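Local coordinates for protein ESXA (Geobacillus thermodenitrificans, PDB 3ZBH) that is of unknown function but belongs to the WXG100 (ESAT-6) family and is probably a substrate of type VII secretion, at residues Arg8-Gly16 against Ala83-Gln91. Residues are numbered along the deposited sequence; the frame is centred on the assembly and turned at random.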
# COMPACT_ATOMS: atom_id res chain seq x y z
N ARG B 8 1.87 17.89 -25.06
CA ARG B 8 3.25 18.08 -25.45
C ARG B 8 4.11 17.95 -24.19
O ARG B 8 4.19 18.88 -23.39
CB ARG B 8 3.40 19.44 -26.12
CG ARG B 8 2.55 19.52 -27.40
CD ARG B 8 2.81 20.80 -28.18
NE ARG B 8 1.89 20.94 -29.32
CZ ARG B 8 2.22 21.44 -30.52
NH1 ARG B 8 3.45 21.86 -30.77
NH2 ARG B 8 1.30 21.51 -31.48
N LEU B 9 4.75 16.80 -24.01
CA LEU B 9 5.39 16.48 -22.72
C LEU B 9 6.59 17.36 -22.39
O LEU B 9 7.34 17.74 -23.30
CB LEU B 9 5.81 15.00 -22.66
CG LEU B 9 4.69 13.97 -22.77
CD1 LEU B 9 5.27 12.59 -23.09
CD2 LEU B 9 3.83 13.92 -21.51
N THR B 10 6.78 17.62 -21.09
CA THR B 10 7.95 18.37 -20.62
C THR B 10 8.79 17.58 -19.59
O THR B 10 8.28 16.70 -18.90
CB THR B 10 7.55 19.73 -19.95
OG1 THR B 10 6.91 19.46 -18.71
CG2 THR B 10 6.63 20.53 -20.81
N PRO B 11 10.07 17.93 -19.47
CA PRO B 11 10.91 17.26 -18.48
C PRO B 11 10.39 17.43 -17.05
O PRO B 11 10.45 16.47 -16.28
CB PRO B 11 12.30 17.89 -18.67
CG PRO B 11 12.29 18.41 -20.08
CD PRO B 11 10.86 18.76 -20.41
N GLU B 12 9.87 18.60 -16.70
CA GLU B 12 9.33 18.80 -15.34
C GLU B 12 8.10 17.94 -15.05
O GLU B 12 7.94 17.45 -13.94
CB GLU B 12 9.03 20.27 -15.02
CG GLU B 12 8.52 20.49 -13.58
CD GLU B 12 9.38 19.81 -12.52
OE1 GLU B 12 10.63 19.92 -12.60
OE2 GLU B 12 8.82 19.16 -11.59
N GLU B 13 7.24 17.75 -16.05
CA GLU B 13 6.12 16.82 -15.89
C GLU B 13 6.61 15.43 -15.57
O GLU B 13 6.10 14.78 -14.67
CB GLU B 13 5.25 16.77 -17.16
CG GLU B 13 4.37 18.00 -17.31
CD GLU B 13 3.90 18.27 -18.74
OE1 GLU B 13 4.18 17.47 -19.64
OE2 GLU B 13 3.26 19.31 -18.95
N LEU B 14 7.59 14.95 -16.33
CA LEU B 14 8.15 13.61 -16.12
C LEU B 14 8.81 13.45 -14.76
O LEU B 14 8.67 12.42 -14.12
CB LEU B 14 9.15 13.27 -17.22
CG LEU B 14 8.52 12.57 -18.45
CD1 LEU B 14 7.44 13.40 -19.09
CD2 LEU B 14 9.58 12.25 -19.50
N ARG B 15 9.58 14.46 -14.34
CA ARG B 15 10.22 14.41 -13.02
C ARG B 15 9.19 14.43 -11.90
O ARG B 15 9.37 13.77 -10.87
CB ARG B 15 11.19 15.57 -12.84
CG ARG B 15 12.40 15.41 -13.73
CD ARG B 15 13.31 16.62 -13.74
NE ARG B 15 14.47 16.26 -14.55
CZ ARG B 15 15.03 17.06 -15.46
NH1 ARG B 15 14.54 18.27 -15.67
NH2 ARG B 15 16.09 16.62 -16.13
N GLY B 16 8.15 15.24 -12.07
CA GLY B 16 7.00 15.23 -11.15
C GLY B 16 6.41 13.83 -10.95
O GLY B 16 6.13 13.40 -9.82
N ALA B 83 13.24 11.98 -18.50
CA ALA B 83 13.13 13.41 -18.35
C ALA B 83 14.45 14.10 -18.78
O ALA B 83 14.42 15.12 -19.46
CB ALA B 83 12.72 13.78 -16.92
N THR B 84 15.60 13.50 -18.44
CA THR B 84 16.88 14.03 -18.87
C THR B 84 17.03 13.97 -20.38
O THR B 84 17.51 14.92 -21.00
CB THR B 84 18.05 13.32 -18.19
OG1 THR B 84 17.86 13.44 -16.79
CG2 THR B 84 19.44 13.94 -18.60
N ILE B 85 16.57 12.85 -20.96
CA ILE B 85 16.60 12.69 -22.44
C ILE B 85 15.75 13.72 -23.12
O ILE B 85 16.16 14.33 -24.12
CB ILE B 85 16.20 11.26 -22.83
CG1 ILE B 85 17.40 10.33 -22.56
CG2 ILE B 85 15.71 11.21 -24.30
CD1 ILE B 85 17.09 8.84 -22.57
N LEU B 86 14.57 13.95 -22.56
CA LEU B 86 13.68 14.98 -23.11
C LEU B 86 14.22 16.42 -23.01
O LEU B 86 14.14 17.18 -23.98
CB LEU B 86 12.28 14.87 -22.48
CG LEU B 86 11.16 15.77 -23.03
CD1 LEU B 86 10.92 15.52 -24.52
CD2 LEU B 86 9.89 15.45 -22.24
N GLU B 87 14.76 16.78 -21.86
CA GLU B 87 15.41 18.09 -21.69
C GLU B 87 16.54 18.31 -22.71
O GLU B 87 16.66 19.39 -23.35
CB GLU B 87 15.91 18.18 -20.23
CG GLU B 87 16.62 19.46 -19.81
CD GLU B 87 16.84 19.41 -18.31
OE1 GLU B 87 17.64 18.58 -17.83
OE2 GLU B 87 16.15 20.14 -17.60
N ASP B 88 17.33 17.26 -22.90
CA ASP B 88 18.42 17.30 -23.86
C ASP B 88 17.90 17.46 -25.27
O ASP B 88 18.34 18.35 -26.00
CB ASP B 88 19.25 16.01 -23.75
CG ASP B 88 20.13 16.02 -22.53
OD1 ASP B 88 20.28 17.10 -21.92
OD2 ASP B 88 20.68 14.95 -22.18
N THR B 89 16.93 16.63 -25.63
CA THR B 89 16.29 16.70 -26.94
C THR B 89 15.76 18.11 -27.18
O THR B 89 16.05 18.73 -28.21
CB THR B 89 15.15 15.68 -27.02
OG1 THR B 89 15.68 14.34 -26.83
CG2 THR B 89 14.43 15.79 -28.38
N ASP B 90 15.01 18.64 -26.22
CA ASP B 90 14.50 20.02 -26.36
C ASP B 90 15.60 21.09 -26.53
O ASP B 90 15.44 22.01 -27.34
CB ASP B 90 13.55 20.37 -25.21
CG ASP B 90 12.23 19.64 -25.28
OD1 ASP B 90 11.97 18.97 -26.31
OD2 ASP B 90 11.41 19.74 -24.30
N GLN B 91 16.69 20.98 -25.78
CA GLN B 91 17.83 21.93 -25.82
C GLN B 91 18.64 21.84 -27.10
O GLN B 91 19.10 22.86 -27.63
CB GLN B 91 18.80 21.68 -24.65
CG GLN B 91 18.47 22.42 -23.36
CD GLN B 91 19.26 21.89 -22.17
OE1 GLN B 91 18.85 22.07 -21.01
NE2 GLN B 91 20.38 21.22 -22.44
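The ring of Pro11 sits as a knob in the hole formed by Ala83, Leu86, Glu87 and Asp90. Pro11 CG rests 3.6 Å from Glu87 CB, and Pro11 CD faces Leu86 CD2 at 3.9 Å. Leu86 crosses the ring at about a right angle. Leu86 CG is anti to its own backbone N (chi1 -174°), and this helps bring CD2 to the Leu9-Thr10 backbone, with Leu86 CD2 3.6 Å from Leu9 O. One turn further along helix 11-45, Ala83 CB packs against both Leu14 CB and Arg15 CG, 3.6 Å from each. The Arg15 chain runs on extended, with Ala83 CB over one face of its guanidinium. Arg15 grips Glu87 end-on, Arg15 NH1 to Glu87 OE2 at 3.1 Å and Arg15 NH2 to Glu87 OE1 at 3.0 Å. Both bonds are nearly straight and in the guanidinium plane, but the guanidinium and carboxylate planes are 50° apart, and each oxygen is met from above the carboxylate plane. A leucine in place of Arg15 would probably leave the Glu87 carboxylate without its charged mate and freer to turn. Thr10 and Glu13 form a capping box that starts helix 11-45. Leu9 packs on Gly44 and Leu14 on Ile45, both of the second subunit. The contact closes the open end of the antiparallel helical hairpin of the WXG100 fold. Its apolar seam holds the helices close, and the two-bond salt bridge beside it probably fixes the rotation of the Arg15 end against Glu87.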